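Local coordinates for protein iron aquisition yersiniabactin synthesis enzyme, YbtT (Escherichia coli, PDB 6BA9) that acts as a low-specificity type II thioesterase that maintains production of the metallophore yersiniabactin in pathogenic enterobacteria, at residues A190-S196 with V216-I222. The protein carries 1 engineered substitution. Sequence-based numbering, arbitrary orientation.
Sequences ALLLCGS and VTGPVVI
Strands 190-195 and 216-222 run parallel, their axes 4.4 Å apart at -29°, the last two of an alpha/beta-hydrolase sheet; 216-222 is its edge. Six backbone hydrogen bonds alternate in direction (donor first): T217 N–A190 O (3.0 Å), L192 N–T217 O (3.0 Å), V220 N–L192 O (2.9 Å), C194 N–V220 O (3.1 Å), I222 N–C194 O (2.8 Å) and S196 N–I222 O (2.8 Å). A190 pairs with V216, L191 with T217, but L193 with V220: a beta bulge at G218-P219 shifts the register by one. G218 takes phi/psi 114/-171, where a CB would lie 2.5 Å from L192 O, and the cis peptide to P219 follows; proline's missing NH costs no bond, since L192 O receives V220 N. A190 O accepts from a water 2.9 Å away, 3.0 Å from T217 OG1. Branched V220 (t) and I222 (m) suit the extended backbone and meet L193 (m, t; CD2 to V220 CB 3.9 Å, CD1 to I222 CD1 4.0 Å), under helix 233-243. On the other face, L192 CG meets V216 CG2 at 3.6 Å, and compact C194 (p) sets SG 3.9 Å from P219 CB. L191 and L193 bond on the far edge to L113, I115 and G117, in and just after strand 112-116, and A190, L192, C194 and S196 on this one, while apolar side chains bury the faces.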
# COMPACT_ATOMS: atom_id res chain seq x y z
N ALA A 190 -2.91 10.16 -10.69
CA ALA A 190 -2.52 8.83 -10.26
C ALA A 190 -1.38 8.30 -11.10
O ALA A 190 -1.30 8.53 -12.32
CB ALA A 190 -3.69 7.87 -10.33
N LEU A 191 -0.50 7.54 -10.43
CA LEU A 191 0.60 6.83 -11.06
C LEU A 191 0.46 5.35 -10.74
O LEU A 191 0.25 4.98 -9.58
CB LEU A 191 1.92 7.34 -10.50
CG LEU A 191 3.19 6.59 -10.88
CD1 LEU A 191 3.44 6.66 -12.41
CD2 LEU A 191 4.38 7.14 -10.12
N LEU A 192 0.58 4.52 -11.77
CA LEU A 192 0.55 3.07 -11.64
C LEU A 192 1.96 2.54 -11.80
O LEU A 192 2.65 2.89 -12.78
CB LEU A 192 -0.34 2.47 -12.73
CG LEU A 192 -1.79 2.94 -12.82
CD1 LEU A 192 -2.53 2.24 -13.95
CD2 LEU A 192 -2.53 2.74 -11.52
N LEU A 193 2.40 1.72 -10.85
CA LEU A 193 3.70 1.07 -10.88
C LEU A 193 3.51 -0.43 -10.86
O LEU A 193 2.61 -0.96 -10.18
CB LEU A 193 4.54 1.49 -9.66
CG LEU A 193 4.88 2.97 -9.53
CD1 LEU A 193 5.69 3.19 -8.27
CD2 LEU A 193 5.67 3.45 -10.74
N CYS A 194 4.36 -1.13 -11.60
CA CYS A 194 4.42 -2.58 -11.55
C CYS A 194 5.88 -3.01 -11.66
O CYS A 194 6.76 -2.22 -12.01
CB CYS A 194 3.53 -3.24 -12.60
SG CYS A 194 4.13 -3.04 -14.30
N GLY A 195 6.12 -4.28 -11.34
CA GLY A 195 7.46 -4.84 -11.35
C GLY A 195 7.69 -5.74 -12.56
O GLY A 195 6.85 -6.56 -12.91
N SER A 196 8.88 -5.60 -13.16
CA SER A 196 9.19 -6.37 -14.36
C SER A 196 9.04 -7.87 -14.14
O SER A 196 8.63 -8.60 -15.05
CB SER A 196 10.63 -6.08 -14.81
OG SER A 196 11.59 -6.39 -13.83
N VAL A 216 -4.47 9.40 -15.09
CA VAL A 216 -3.59 8.30 -14.69
C VAL A 216 -2.47 8.14 -15.71
O VAL A 216 -2.67 8.28 -16.92
CB VAL A 216 -4.40 7.01 -14.50
CG1 VAL A 216 -5.10 6.61 -15.78
CG2 VAL A 216 -3.52 5.88 -13.98
N THR A 217 -1.29 7.86 -15.20
CA THR A 217 -0.10 7.57 -15.98
C THR A 217 0.39 6.19 -15.59
O THR A 217 0.42 5.85 -14.40
CB THR A 217 1.01 8.57 -15.65
OG1 THR A 217 0.57 9.90 -15.94
CG2 THR A 217 2.27 8.25 -16.47
N GLY A 218 0.82 5.41 -16.58
CA GLY A 218 1.37 4.09 -16.36
C GLY A 218 0.52 2.97 -16.92
O GLY A 218 -0.45 3.21 -17.64
N PRO A 219 0.86 1.71 -16.60
CA PRO A 219 1.93 1.33 -15.66
C PRO A 219 3.33 1.71 -16.10
O PRO A 219 3.68 1.64 -17.29
CB PRO A 219 1.80 -0.21 -15.58
CG PRO A 219 0.37 -0.50 -16.02
CD PRO A 219 0.07 0.55 -17.04
N VAL A 220 4.10 2.18 -15.13
CA VAL A 220 5.54 2.38 -15.27
C VAL A 220 6.20 1.18 -14.61
O VAL A 220 5.88 0.83 -13.46
CB VAL A 220 5.98 3.70 -14.62
CG1 VAL A 220 7.51 3.82 -14.60
CG2 VAL A 220 5.33 4.91 -15.35
N VAL A 221 7.08 0.51 -15.35
CA VAL A 221 7.69 -0.74 -14.93
C VAL A 221 8.98 -0.44 -14.17
O VAL A 221 9.89 0.21 -14.70
CB VAL A 221 7.97 -1.65 -16.13
CG1 VAL A 221 8.62 -2.97 -15.68
CG2 VAL A 221 6.71 -1.95 -16.89
N ILE A 222 9.06 -0.93 -12.95
CA ILE A 222 10.29 -0.93 -12.16
C ILE A 222 10.91 -2.32 -12.27
O ILE A 222 10.22 -3.34 -12.13
CB ILE A 222 9.98 -0.54 -10.70
CG1 ILE A 222 9.50 0.92 -10.68
CG2 ILE A 222 11.21 -0.77 -9.82
CD1 ILE A 222 9.12 1.43 -9.33
O HOH W 1 -0.72 11.13 -13.49